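Aerobactin synthase IucC (Klebsiella pneumoniae, PDB 6CN7) makes the siderophore aerobactin, probably by ATP-dependent attachment of a second N-acetyl-N-hydroxylysine to the citryl intermediate in the last step of its biosynthesis. Local coordinates at residues L131-S136 / L253-Q258; K145-W150 / R157-Y162; P219-P224 / L349-R354; S259-T264 / L276-Y281. The protein carries 5 engineered substitutions. All coordinates share one frame; numbering follows the deposited sequence.

Interaction 1 of 4, residues L131-S136 / L253-Q258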
loop_
_atom_site.group_PDB
_atom_site.type_symbol
_atom_site.label_atom_id
_atom_site.label_comp_id
_atom_site.label_asym_id
_atom_site.label_seq_id
_atom_site.Cartn_x
_atom_site.Cartn_y
_atom_site.Cartn_z
ATOM N N LEU A 131 3.992 -4.780 28.329
ATOM C CA LEU A 131 2.973 -3.992 29.013
ATOM C C LEU A 131 2.650 -2.726 28.231
ATOM O O LEU A 131 1.477 -2.367 28.070
ATOM C CB LEU A 131 3.435 -3.649 30.429
ATOM C CG LEU A 131 2.510 -2.744 31.251
ATOM C CD1 LEU A 131 1.116 -3.342 31.374
ATOM C CD2 LEU A 131 3.104 -2.491 32.630
ATOM N N GLN A 132 3.654 -2.069 27.716
ATOM C CA GLN A 132 3.439 -0.914 26.930
ATOM C C GLN A 132 2.602 -1.223 25.726
ATOM O O GLN A 132 1.780 -0.464 25.384
ATOM C CB GLN A 132 4.722 -0.229 26.539
ATOM C CG GLN A 132 4.528 0.872 25.545
ATOM C CD GLN A 132 5.691 1.765 25.287
ATOM O OE1 GLN A 132 5.587 2.689 24.551
ATOM N NE2 GLN A 132 6.777 1.506 25.906
ATOM N N CYS A 133 2.812 -2.349 25.100
ATOM C CA CYS A 133 2.005 -2.757 23.956
ATOM C C CYS A 133 0.536 -2.924 24.330
ATOM O O CYS A 133 -0.347 -2.641 23.514
ATOM C CB CYS A 133 2.541 -4.064 23.369
ATOM S SG CYS A 133 4.065 -3.896 22.408
ATOM N N LEU A 134 0.251 -3.377 25.549
ATOM C CA LEU A 134 -1.108 -3.706 25.956
ATOM C C LEU A 134 -1.871 -2.513 26.519
ATOM O O LEU A 134 -3.006 -2.683 26.978
ATOM C CB LEU A 134 -1.083 -4.838 26.987
ATOM C CG LEU A 134 -0.464 -6.156 26.510
ATOM C CD1 LEU A 134 -0.468 -7.165 27.639
ATOM C CD2 LEU A 134 -1.202 -6.706 25.297
ATOM N N LEU A 135 -1.288 -1.318 26.487
ATOM C CA LEU A 135 -1.995 -0.142 26.965
ATOM C C LEU A 135 -3.158 0.196 26.036
ATOM O O LEU A 135 -3.117 -0.061 24.830
ATOM C CB LEU A 135 -1.042 1.047 27.075
ATOM C CG LEU A 135 0.062 0.923 28.130
ATOM C CD1 LEU A 135 1.009 2.104 28.035
ATOM C CD2 LEU A 135 -0.520 0.822 29.531
ATOM N N SER A 136 -4.205 0.789 26.615
ATOM C CA SER A 136 -5.430 1.055 25.868
ATOM C C SER A 136 -5.243 2.117 24.793
ATOM O O SER A 136 -6.049 2.183 23.861
ATOM C CB SER A 136 -6.543 1.494 26.819
ATOM O OG SER A 136 -6.785 0.511 27.807
ATOM N N LEU A 253 15.033 -7.599 14.924
ATOM C CA LEU A 253 13.593 -7.404 14.899
ATOM C C LEU A 253 13.216 -6.255 15.822
ATOM O O LEU A 253 13.733 -6.145 16.939
ATOM C CB LEU A 253 12.878 -8.684 15.331
ATOM C CG LEU A 253 13.047 -9.902 14.422
ATOM C CD1 LEU A 253 12.421 -11.138 15.057
ATOM C CD2 LEU A 253 12.431 -9.640 13.056
ATOM N N TRP A 254 12.312 -5.401 15.353
ATOM C CA TRP A 254 11.941 -4.192 16.071
ATOM C C TRP A 254 10.472 -4.244 16.472
ATOM O O TRP A 254 9.656 -4.905 15.825
ATOM C CB TRP A 254 12.210 -2.946 15.220
ATOM C CG TRP A 254 13.672 -2.699 15.001
ATOM C CD1 TRP A 254 14.453 -3.232 14.019
ATOM C CD2 TRP A 254 14.531 -1.865 15.788
ATOM N NE1 TRP A 254 15.742 -2.779 14.141
ATOM C CE2 TRP A 254 15.817 -1.939 15.220
ATOM C CE3 TRP A 254 14.335 -1.063 16.915
ATOM C CZ2 TRP A 254 16.903 -1.241 15.741
ATOM C CZ3 TRP A 254 15.414 -0.372 17.432
ATOM C CH2 TRP A 254 16.682 -0.464 16.843
ATOM N N LEU A 255 10.147 -3.521 17.540
ATOM C CA LEU A 255 8.821 -3.531 18.140
ATOM C C LEU A 255 8.346 -2.093 18.278
ATOM O O LEU A 255 9.103 -1.229 18.733
ATOM C CB LEU A 255 8.854 -4.227 19.503
ATOM C CG LEU A 255 7.583 -4.241 20.346
ATOM C CD1 LEU A 255 6.539 -5.147 19.723
ATOM C CD2 LEU A 255 7.915 -4.686 21.759
ATOM N N ALA A 256 7.100 -1.838 17.886
ATOM C CA ALA A 256 6.571 -0.481 17.888
ATOM C C ALA A 256 6.170 -0.053 19.292
ATOM O O ALA A 256 5.652 -0.849 20.079
ATOM C CB ALA A 256 5.367 -0.377 16.953
ATOM N N GLN A 257 6.417 1.218 19.600
ATOM C CA GLN A 257 5.949 1.824 20.835
ATOM C C GLN A 257 4.593 2.488 20.599
ATOM O O GLN A 257 4.044 2.467 19.494
ATOM C CB GLN A 257 6.968 2.841 21.353
ATOM C CG GLN A 257 8.354 2.275 21.623
ATOM C CD GLN A 257 9.328 3.339 22.099
ATOM O OE1 GLN A 257 8.944 4.481 22.351
ATOM N NE2 GLN A 257 10.597 2.969 22.220
ATOM N N GLN A 258 4.046 3.094 21.653
ATOM C CA GLN A 258 2.784 3.814 21.517
ATOM C C GLN A 258 2.882 4.917 20.471
ATOM O O GLN A 258 1.904 5.190 19.766
ATOM C CB GLN A 258 2.365 4.396 22.867
ATOM C CG GLN A 258 1.888 3.357 23.877
ATOM C CD GLN A 258 0.561 2.728 23.496
ATOM O OE1 GLN A 258 0.415 1.507 23.508
ATOM N NE2 GLN A 258 -0.420 3.563 23.168
#
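The C-terminal end of helix 128-133 meets strand 252-256 of the large antiparallel sheet where the strand gives way to a loop, and the junction is made by Gln-132 and Cys-133 against Leu-255, Gln-257 and Gln-258. Gln-132 stretches out from the helix with CG anti to its own backbone N (chi1 171°), and its amide oxygen OE1 takes a weak hydrogen bond from the backbone N of Gln-258, 3.3 Å long and nearly straight at 173°. The same OE1 lies 3.5 Å from Gln-257 CB. Gln-258 answers from the loop: bent at chi2 (-69°), it slides past Gln-132 in the opposite direction, CG to CG at 4.0 Å, with its OE1 3.9 Å from Leu-135 CB. Next in the helix, Cys-133 SG sits against the fork of Leu-255, 3.9 Å from CD1 and 4.0 Å from CD2. Leu-369 of strand 366-369 packs on Gln-132, Leu-135 and Gln-258 together. The amide nitrogens of the two loop glutamines are bonded beyond the contact, Gln-258 NE2 to Gln-426 OE1 and Gln-257 NE2 to Thr-264 OG1. Gln-258 OE1 comes within 3.0 Å of Gln-132 O, a pair of acceptors with no hydrogen bond between them. The join thus rests largely on two glutamine chains packed alongside each other, with one weak hydrogen bond and the sulfur-to-methyl contact; the approach of the two oxygens should, if anything, oppose it, and the position of the Gln-258 amide is consistent with the hold of Gln-426 on its nitrogen.

Interaction 2 of 4, residues K145-W150 / R157-Y162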
loop_
_atom_site.group_PDB
_atom_site.type_symbol
_atom_site.label_atom_id
_atom_site.label_comp_id
_atom_site.label_asym_id
_atom_site.label_seq_id
_atom_site.Cartn_x
_atom_site.Cartn_y
_atom_site.Cartn_z
ATOM N N LYS A 145 -6.873 4.384 17.763
ATOM C CA LYS A 145 -6.031 3.481 16.983
ATOM C C LYS A 145 -6.269 3.610 15.486
ATOM O O LYS A 145 -5.746 2.799 14.714
ATOM C CB LYS A 145 -6.250 2.032 17.420
ATOM C CG LYS A 145 -5.832 1.747 18.850
ATOM C CD LYS A 145 -6.146 0.315 19.231
ATOM C CE LYS A 145 -5.991 0.097 20.723
ATOM N NZ LYS A 145 -7.030 0.837 21.490
ATOM N N GLY A 146 -7.051 4.593 15.053
ATOM C CA GLY A 146 -7.161 4.866 13.633
ATOM C C GLY A 146 -5.860 5.435 13.099
ATOM O O GLY A 146 -5.203 6.252 13.744
ATOM N N ARG A 147 -5.468 4.968 11.917
ATOM C CA ARG A 147 -4.213 5.401 11.309
ATOM C C ARG A 147 -4.419 5.419 9.801
ATOM O O ARG A 147 -4.531 4.361 9.172
ATOM C CB ARG A 147 -3.067 4.482 11.719
ATOM C CG ARG A 147 -2.929 4.319 13.240
ATOM C CD ARG A 147 -1.985 3.202 13.612
ATOM N NE ARG A 147 -1.790 3.095 15.062
ATOM C CZ ARG A 147 -2.421 2.236 15.864
ATOM N NH1 ARG A 147 -3.311 1.377 15.379
ATOM N NH2 ARG A 147 -2.155 2.227 17.163
ATOM N N ARG A 148 -4.475 6.623 9.231
ATOM C CA ARG A 148 -4.916 6.803 7.853
ATOM C C ARG A 148 -4.149 5.900 6.897
ATOM O O ARG A 148 -2.915 5.884 6.885
ATOM C CB ARG A 148 -4.745 8.268 7.444
ATOM C CG ARG A 148 -5.206 8.588 6.031
ATOM C CD ARG A 148 -6.682 8.281 5.845
ATOM N NE ARG A 148 -7.503 8.911 6.877
ATOM C CZ ARG A 148 -7.886 10.184 6.861
ATOM N NH1 ARG A 148 -8.632 10.664 7.848
ATOM N NH2 ARG A 148 -7.525 10.982 5.863
ATOM N N GLY A 149 -4.896 5.145 6.093
ATOM C CA GLY A 149 -4.321 4.272 5.094
ATOM C C GLY A 149 -3.876 2.916 5.593
ATOM O O GLY A 149 -3.382 2.115 4.789
ATOM N N TRP A 150 -4.031 2.624 6.885
ATOM C CA TRP A 150 -3.616 1.345 7.456
ATOM C C TRP A 150 -4.821 0.412 7.516
ATOM O O TRP A 150 -5.768 0.657 8.268
ATOM C CB TRP A 150 -3.010 1.532 8.845
ATOM C CG TRP A 150 -1.640 2.142 8.835
ATOM C CD1 TRP A 150 -1.169 3.080 7.967
ATOM C CD2 TRP A 150 -0.561 1.844 9.729
ATOM N NE1 TRP A 150 0.134 3.391 8.267
ATOM C CE2 TRP A 150 0.532 2.646 9.345
ATOM C CE3 TRP A 150 -0.413 0.979 10.818
ATOM C CZ2 TRP A 150 1.756 2.608 10.010
ATOM C CZ3 TRP A 150 0.804 0.944 11.479
ATOM C CH2 TRP A 150 1.871 1.755 11.071
ATOM N N ARG A 157 0.712 -5.863 11.601
ATOM C CA ARG A 157 2.156 -6.017 11.447
ATOM C C ARG A 157 2.950 -4.965 12.208
ATOM O O ARG A 157 4.042 -5.268 12.701
ATOM C CB ARG A 157 2.538 -5.965 9.967
ATOM C CG ARG A 157 2.258 -7.249 9.225
ATOM C CD ARG A 157 2.726 -7.187 7.784
ATOM N NE ARG A 157 2.439 -8.436 7.083
ATOM C CZ ARG A 157 2.608 -8.626 5.780
ATOM N NH1 ARG A 157 3.066 -7.646 5.010
ATOM N NH2 ARG A 157 2.315 -9.803 5.243
ATOM N N TYR A 158 2.436 -3.740 12.320
ATOM C CA TYR A 158 3.248 -2.615 12.770
ATOM C C TYR A 158 2.665 -1.828 13.937
ATOM O O TYR A 158 3.389 -1.010 14.513
ATOM C CB TYR A 158 3.493 -1.650 11.600
ATOM C CG TYR A 158 4.050 -2.344 10.378
ATOM C CD1 TYR A 158 5.195 -3.125 10.463
ATOM C CD2 TYR A 158 3.416 -2.242 9.146
ATOM C CE1 TYR A 158 5.705 -3.771 9.353
ATOM C CE2 TYR A 158 3.918 -2.883 8.028
ATOM C CZ TYR A 158 5.062 -3.647 8.138
ATOM O OH TYR A 158 5.568 -4.290 7.031
ATOM N N ALA A 159 1.390 -2.045 14.312
ATOM C CA ALA A 159 0.847 -1.246 15.401
ATOM C C ALA A 159 1.160 -1.888 16.751
ATOM O O ALA A 159 1.256 -3.115 16.854
ATOM C CB ALA A 159 -0.663 -1.087 15.249
ATOM N N PRO A 160 1.311 -1.081 17.805
ATOM C CA PRO A 160 1.784 -1.638 19.081
ATOM C C PRO A 160 0.798 -2.571 19.759
ATOM O O PRO A 160 1.232 -3.512 20.436
ATOM C CB PRO A 160 2.051 -0.387 19.933
ATOM C CG PRO A 160 1.205 0.676 19.333
ATOM C CD PRO A 160 1.166 0.383 17.862
ATOM N N GLU A 161 -0.510 -2.351 19.612
ATOM C CA GLU A 161 -1.470 -3.184 20.329
ATOM C C GLU A 161 -1.424 -4.646 19.898
ATOM O O GLU A 161 -2.017 -5.489 20.581
ATOM C CB GLU A 161 -2.893 -2.641 20.161
ATOM C CG GLU A 161 -3.399 -2.555 18.727
ATOM C CD GLU A 161 -3.117 -1.213 18.086
ATOM O OE1 GLU A 161 -2.229 -0.485 18.585
ATOM O OE2 GLU A 161 -3.791 -0.883 17.086
ATOM N N TYR A 162 -0.738 -4.972 18.799
ATOM C CA TYR A 162 -0.567 -6.359 18.387
ATOM C C TYR A 162 0.782 -6.943 18.787
ATOM O O TYR A 162 0.937 -8.168 18.768
ATOM C CB TYR A 162 -0.755 -6.480 16.869
ATOM C CG TYR A 162 -2.127 -6.038 16.411
ATOM C CD1 TYR A 162 -3.203 -6.913 16.429
ATOM C CD2 TYR A 162 -2.349 -4.739 15.971
ATOM C CE1 TYR A 162 -4.462 -6.511 16.019
ATOM C CE2 TYR A 162 -3.602 -4.328 15.557
ATOM C CZ TYR A 162 -4.656 -5.216 15.584
ATOM O OH TYR A 162 -5.904 -4.803 15.173
#
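With CG of Arg-147 anti to its carbonyl carbon (chi1 -54°) and the chain extended from there to NE, the guanidinium reaches Glu-161, whose own CG lies between its backbone N and carbonyl carbon (chi1 59°) and whose chain bends at chi2. The two groups meet tip to tip in an end-on, two-pronged salt bridge: Arg-147 NH1 donates to Glu-161 OE2 at 2.9 Å, and Arg-147 NH2 to Glu-161 OE1 at 3.1 Å. Each oxygen accepts on its syn lone pair; the guanidinium and carboxylate planes are 30° apart, and both oxygens are tilted from the guanidinium plane. Ala-159 CB lies over one guanidinium face, 3.6 Å from NH1, and Lys-145 CA over the opposite face, each toward the rim. The Lys-145 chain slides past the carboxylate, CD 3.4 Å from Glu-161 OE2, while its NZ forms a salt bridge with Asp-108 and a hydrogen bond with Ser-136 O. Beyond the bridge, Trp-150 CZ3 rests 3.7 Å from Tyr-158 CB, the side chains crossing at about a right angle. An ion pair with its carboxylate buried, between the loop and the segment leaving helix 152-158, is thus matched oxygen for nitrogen, and that burial, with atoms over both guanidinium faces, may limit screening by solvent.

Interaction 3 of 4, residues P219-P224 / L349-R354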
loop_
_atom_site.group_PDB
_atom_site.type_symbol
_atom_site.label_atom_id
_atom_site.label_comp_id
_atom_site.label_asym_id
_atom_site.label_seq_id
_atom_site.Cartn_x
_atom_site.Cartn_y
_atom_site.Cartn_z
ATOM N N PRO A 219 24.376 3.970 4.668
ATOM C CA PRO A 219 23.135 3.220 4.898
ATOM C C PRO A 219 22.071 4.073 5.566
ATOM O O PRO A 219 22.341 4.815 6.515
ATOM C CB PRO A 219 23.574 2.071 5.818
ATOM C CG PRO A 219 25.064 2.077 5.795
ATOM C CD PRO A 219 25.459 3.484 5.538
ATOM N N LEU A 220 20.845 3.954 5.062
ATOM C CA LEU A 220 19.687 4.621 5.645
ATOM C C LEU A 220 18.630 3.574 5.971
ATOM O O LEU A 220 18.115 2.923 5.046
ATOM C CB LEU A 220 19.115 5.672 4.690
ATOM C CG LEU A 220 17.831 6.367 5.155
ATOM C CD1 LEU A 220 18.067 7.158 6.433
ATOM C CD2 LEU A 220 17.277 7.266 4.060
ATOM N N PRO A 221 18.281 3.354 7.237
ATOM C CA PRO A 221 17.172 2.445 7.537
ATOM C C PRO A 221 15.832 3.084 7.215
ATOM O O PRO A 221 15.686 4.310 7.207
ATOM C CB PRO A 221 17.321 2.183 9.039
ATOM C CG PRO A 221 18.015 3.386 9.558
ATOM C CD PRO A 221 18.941 3.836 8.463
ATOM N N VAL A 222 14.846 2.232 6.942
ATOM C CA VAL A 222 13.511 2.675 6.562
ATOM C C VAL A 222 12.493 1.725 7.172
ATOM O O VAL A 222 12.665 0.502 7.114
ATOM C CB VAL A 222 13.339 2.728 5.030
ATOM C CG1 VAL A 222 11.913 3.113 4.660
ATOM C CG2 VAL A 222 14.333 3.700 4.410
ATOM N N HIS A 223 11.441 2.283 7.756
ATOM C CA HIS A 223 10.340 1.470 8.248
ATOM C C HIS A 223 9.743 0.683 7.084
ATOM O O HIS A 223 9.492 1.263 6.018
ATOM C CB HIS A 223 9.280 2.364 8.894
ATOM C CG HIS A 223 8.262 1.622 9.703
ATOM N ND1 HIS A 223 7.306 0.808 9.138
ATOM C CD2 HIS A 223 8.039 1.592 11.039
ATOM C CE1 HIS A 223 6.544 0.299 10.089
ATOM N NE2 HIS A 223 6.967 0.760 11.253
ATOM N N PRO A 224 9.507 -0.625 7.232
ATOM C CA PRO A 224 9.014 -1.398 6.077
ATOM C C PRO A 224 7.713 -0.863 5.496
ATOM O O PRO A 224 7.521 -0.909 4.275
ATOM C CB PRO A 224 8.854 -2.817 6.644
ATOM C CG PRO A 224 8.829 -2.652 8.126
ATOM C CD PRO A 224 9.674 -1.463 8.429
ATOM N N LEU A 349 12.455 10.734 4.322
ATOM C CA LEU A 349 13.674 9.936 4.392
ATOM C C LEU A 349 14.564 10.493 5.493
ATOM O O LEU A 349 15.019 11.638 5.407
ATOM C CB LEU A 349 14.410 9.935 3.050
ATOM C CG LEU A 349 13.722 9.171 1.919
ATOM C CD1 LEU A 349 14.387 9.473 0.588
ATOM C CD2 LEU A 349 13.751 7.680 2.194
ATOM N N GLY A 350 14.812 9.684 6.514
ATOM C CA GLY A 350 15.629 10.110 7.630
ATOM C C GLY A 350 15.575 9.091 8.746
ATOM O O GLY A 350 14.844 8.098 8.681
ATOM N N VAL A 351 16.368 9.358 9.780
ATOM C CA VAL A 351 16.447 8.476 10.940
ATOM C C VAL A 351 16.819 9.308 12.157
ATOM O O VAL A 351 17.591 10.266 12.059
ATOM C CB VAL A 351 17.463 7.335 10.720
ATOM C CG1 VAL A 351 18.862 7.896 10.487
ATOM C CG2 VAL A 351 17.454 6.369 11.903
ATOM N N ILE A 352 16.264 8.931 13.307
ATOM C CA ILE A 352 16.598 9.535 14.590
ATOM C C ILE A 352 16.886 8.411 15.573
ATOM O O ILE A 352 16.110 7.454 15.674
ATOM C CB ILE A 352 15.462 10.434 15.116
ATOM C CG1 ILE A 352 15.236 11.612 14.167
ATOM C CG2 ILE A 352 15.781 10.935 16.528
ATOM C CD1 ILE A 352 13.987 12.416 14.478
ATOM N N TRP A 353 18.000 8.523 16.291
ATOM C CA TRP A 353 18.370 7.560 17.318
ATOM C C TRP A 353 18.108 8.168 18.688
ATOM O O TRP A 353 18.546 9.288 18.970
ATOM C CB TRP A 353 19.836 7.152 17.180
ATOM C CG TRP A 353 20.120 6.412 15.909
ATOM C CD1 TRP A 353 20.510 6.950 14.716
ATOM C CD2 TRP A 353 20.032 4.996 15.700
ATOM N NE1 TRP A 353 20.671 5.956 13.779
ATOM C CE2 TRP A 353 20.383 4.748 14.357
ATOM C CE3 TRP A 353 19.690 3.915 16.518
ATOM C CZ2 TRP A 353 20.403 3.466 13.815
ATOM C CZ3 TRP A 353 19.711 2.640 15.977
ATOM C CH2 TRP A 353 20.064 2.427 14.639
ATOM N N ARG A 354 17.386 7.431 19.529
ATOM C CA ARG A 354 16.974 7.911 20.838
ATOM C C ARG A 354 17.565 7.041 21.935
ATOM O O ARG A 354 17.828 5.850 21.741
ATOM C CB ARG A 354 15.452 7.919 20.980
ATOM C CG ARG A 354 14.775 9.142 20.406
ATOM C CD ARG A 354 13.326 9.170 20.836
ATOM N NE ARG A 354 12.592 10.293 20.270
ATOM C CZ ARG A 354 11.280 10.459 20.400
ATOM N NH1 ARG A 354 10.686 11.510 19.854
ATOM N NH2 ARG A 354 10.561 9.570 21.074
HETATM O O HOH W 1 14.348 6.506 6.477
#
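Leu-220 and Pro-221 of strand 217-222 lie across Leu-349, Gly-350 and Val-351, the two short strand axes being 6.7 Å apart at 85°. Leu-220 holds CG anti to its backbone N (chi1 176°), and its two methyls divide the far segment between them. CD2 meets Leu-349 CD2 at 4.0 Å, the side chains crossing at about a right angle, whereas CD1 settles on the backbone of Gly-350, 3.9 Å from its carbonyl carbon, where no side chain intervenes. Val-351 has CG2 anti to its backbone N and CG1 between that nitrogen and the carbonyl carbon (chi1 61°). Its branches are likewise shared out: CG1 approaches Leu-220 CD1 at 4.2 Å, and CG2 touches Pro-221 CG at 3.8 Å. No direct hydrogen bond joins the segments, but a water donates to Pro-221 O at 2.7 Å and to Gly-350 O at 2.8 Å, satisfying both carbonyls at once. Both strands belong to the same curled antiparallel sheet: Leu-220 pairs with Leu-171 of strand 165-174, Ile-352 with Lys-275 of strand 272-275, and Ile-274 of that strand packs on both Pro-221 and Val-351, while Ile-231 of helix 224-234 covers Leu-349 and Val-222.

Interaction 4 of 4, residues S259-T264 / L276-Y281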
loop_
_atom_site.group_PDB
_atom_site.type_symbol
_atom_site.label_atom_id
_atom_site.label_comp_id
_atom_site.label_asym_id
_atom_site.label_seq_id
_atom_site.Cartn_x
_atom_site.Cartn_y
_atom_site.Cartn_z
ATOM N N SER A 259 4.045 5.561 20.354
ATOM C CA SER A 259 4.231 6.617 19.366
ATOM C C SER A 259 4.296 6.083 17.942
ATOM O O SER A 259 4.243 6.881 17.000
ATOM C CB SER A 259 5.506 7.407 19.671
ATOM O OG SER A 259 6.661 6.605 19.487
ATOM N N LEU A 260 4.437 4.769 17.764
ATOM C CA LEU A 260 4.335 4.126 16.458
ATOM C C LEU A 260 5.561 4.376 15.581
ATOM O O LEU A 260 6.030 3.460 14.898
ATOM C CB LEU A 260 3.062 4.589 15.742
ATOM C CG LEU A 260 2.663 3.818 14.483
ATOM C CD1 LEU A 260 2.454 2.339 14.776
ATOM C CD2 LEU A 260 1.402 4.420 13.888
ATOM N N ARG A 261 6.083 5.605 15.578
ATOM C CA ARG A 261 7.281 5.908 14.802
ATOM C C ARG A 261 8.562 5.517 15.523
ATOM O O ARG A 261 9.583 5.295 14.863
ATOM C CB ARG A 261 7.335 7.397 14.464
ATOM C CG ARG A 261 6.351 7.847 13.390
ATOM C CD ARG A 261 6.518 9.329 13.103
ATOM N NE ARG A 261 7.874 9.640 12.656
ATOM C CZ ARG A 261 8.403 10.859 12.638
ATOM N NH1 ARG A 261 7.695 11.905 13.049
ATOM N NH2 ARG A 261 9.647 11.036 12.212
ATOM N N THR A 262 8.538 5.431 16.849
ATOM C CA THR A 262 9.708 5.058 17.632
ATOM C C THR A 262 9.634 3.573 17.965
ATOM O O THR A 262 8.619 3.100 18.485
ATOM C CB THR A 262 9.799 5.891 18.913
ATOM O OG1 THR A 262 9.774 7.284 18.578
ATOM C CG2 THR A 262 11.087 5.581 19.665
ATOM N N LEU A 263 10.710 2.848 17.669
ATOM C CA LEU A 263 10.735 1.399 17.791
ATOM C C LEU A 263 11.751 0.965 18.840
ATOM O O LEU A 263 12.798 1.595 19.017
ATOM C CB LEU A 263 11.084 0.741 16.450
ATOM C CG LEU A 263 10.371 1.279 15.209
ATOM C CD1 LEU A 263 10.924 0.603 13.967
ATOM C CD2 LEU A 263 8.868 1.078 15.311
ATOM N N THR A 264 11.428 -0.125 19.530
ATOM C CA THR A 264 12.323 -0.752 20.491
ATOM C C THR A 264 12.901 -2.024 19.886
ATOM O O THR A 264 12.196 -2.773 19.201
ATOM C CB THR A 264 11.589 -1.078 21.795
ATOM O OG1 THR A 264 11.076 0.129 22.372
ATOM C CG2 THR A 264 12.524 -1.753 22.794
ATOM N N LEU A 276 11.612 6.450 13.028
ATOM C CA LEU A 276 11.634 6.481 11.577
ATOM C C LEU A 276 10.421 7.236 11.044
ATOM O O LEU A 276 9.394 7.316 11.723
ATOM C CB LEU A 276 11.647 5.057 11.006
ATOM C CG LEU A 276 12.890 4.247 11.389
ATOM C CD1 LEU A 276 12.691 2.756 11.147
ATOM C CD2 LEU A 276 14.104 4.749 10.622
ATOM N N PRO A 277 10.505 7.805 9.841
ATOM C CA PRO A 277 9.345 8.521 9.293
ATOM C C PRO A 277 8.217 7.577 8.899
ATOM O O PRO A 277 8.443 6.500 8.343
ATOM C CB PRO A 277 9.915 9.242 8.065
ATOM C CG PRO A 277 11.394 9.218 8.234
ATOM C CD PRO A 277 11.702 7.980 9.000
ATOM N N LEU A 278 6.990 8.002 9.199
ATOM C CA LEU A 278 5.776 7.345 8.719
ATOM C C LEU A 278 4.895 8.441 8.128
ATOM O O LEU A 278 4.276 9.213 8.866
ATOM C CB LEU A 278 5.060 6.591 9.838
ATOM C CG LEU A 278 5.716 5.310 10.366
ATOM C CD1 LEU A 278 4.934 4.761 11.553
ATOM C CD2 LEU A 278 5.822 4.258 9.274
ATOM N N THR A 279 4.844 8.513 6.801
ATOM C CA THR A 279 4.107 9.565 6.104
ATOM C C THR A 279 2.658 9.117 5.966
ATOM O O THR A 279 2.307 8.392 5.034
ATOM C CB THR A 279 4.734 9.848 4.744
ATOM O OG1 THR A 279 6.128 10.123 4.913
ATOM C CG2 THR A 279 4.065 11.042 4.080
ATOM N N ILE A 280 1.810 9.562 6.887
ATOM C CA ILE A 280 0.417 9.142 6.953
ATOM C C ILE A 280 -0.525 10.263 6.526
ATOM O O ILE A 280 -1.355 10.082 5.635
ATOM C CB ILE A 280 0.073 8.626 8.369
ATOM C CG1 ILE A 280 0.839 7.329 8.643
ATOM C CG2 ILE A 280 -1.422 8.395 8.522
ATOM C CD1 ILE A 280 0.757 6.850 10.072
ATOM N N TYR A 281 -0.413 11.428 7.157
ATOM C CA TYR A 281 -1.231 12.583 6.795
ATOM C C TYR A 281 -0.395 13.620 6.051
ATOM O O TYR A 281 -0.338 13.622 4.821
ATOM C CB TYR A 281 -1.861 13.215 8.039
ATOM C CG TYR A 281 -2.796 12.299 8.798
ATOM C CD1 TYR A 281 -4.141 12.210 8.459
ATOM C CD2 TYR A 281 -2.338 11.531 9.861
ATOM C CE1 TYR A 281 -5.002 11.376 9.155
ATOM C CE2 TYR A 281 -3.191 10.694 10.559
ATOM C CZ TYR A 281 -4.520 10.621 10.203
ATOM O OH TYR A 281 -5.370 9.789 10.898
#
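Arg-261 lays its aliphatic chain over Leu-278, the two sliding past each other in opposite directions with Arg-261 CG 3.9 Å from Leu-278 CD1. The arginine chain bends at chi3 (59°), which places NE beside the backbone carbonyl of Leu-276, to which it donates. The bond from Arg-261 NE to Leu-276 O is 2.9 Å long and almost straight at 175°. The oxygen lies in the guanidinium plane, although the donor itself stands well above the carbonyl plane. A second bond runs the other way, from Leu-276 N to Arg-261 O at 3.0 Å, so the backbone of one leucine is gripped from both ends by a single arginine, once through its main chain and once through its side chain. Pro-277 CA lies 3.8 Å from the same Arg-261 NE. Apolar contacts flank this pair. Leu-260 CG meets Leu-278 CD1 at 3.8 Å, and Leu-263 CD1 touches Leu-276 CD1 at 4.0 Å, each couple crossing at about a right angle. Leu-263 and Leu-276 both also pack on Leu-168 of strand 165-174, and Leu-278 leans on His-223. Strands 262-265 and 272-275 form a beta-hairpin within the large antiparallel sheet, where Leu-263 pairs with Ile-274. Arg-261 and Leu-276 continue that register just past the strand ends, but the link to Leu-276 O comes from Arg-261 NE in place of the backbone nitrogen, so the pairing at the open end of the hairpin is completed by a side chain.

Followed from the N terminus, interaction 1 opens at the end of helix 128-133 and closes only at 253-258, at the end of strand 252-256. Nested within its loop is interaction 2, a short closure round helix 152-158; the two join where Pro-160 packs against Cys-133 and Gln-257. Interaction 3 opens at 219-224, still inside the loop of interaction 1, and closes at 349-354 beyond it, so these two cross. Interaction 4 follows interaction 1 in series and lies inside the loop of interaction 3, with Pro-277 against Gly-350. His-223 of interaction 3 packs on Tyr-158 of interaction 2. Interactions 1, 3 and 4 all reach the same antiparallel sheet, in which strands 252-256 and 262-265 are neighbours.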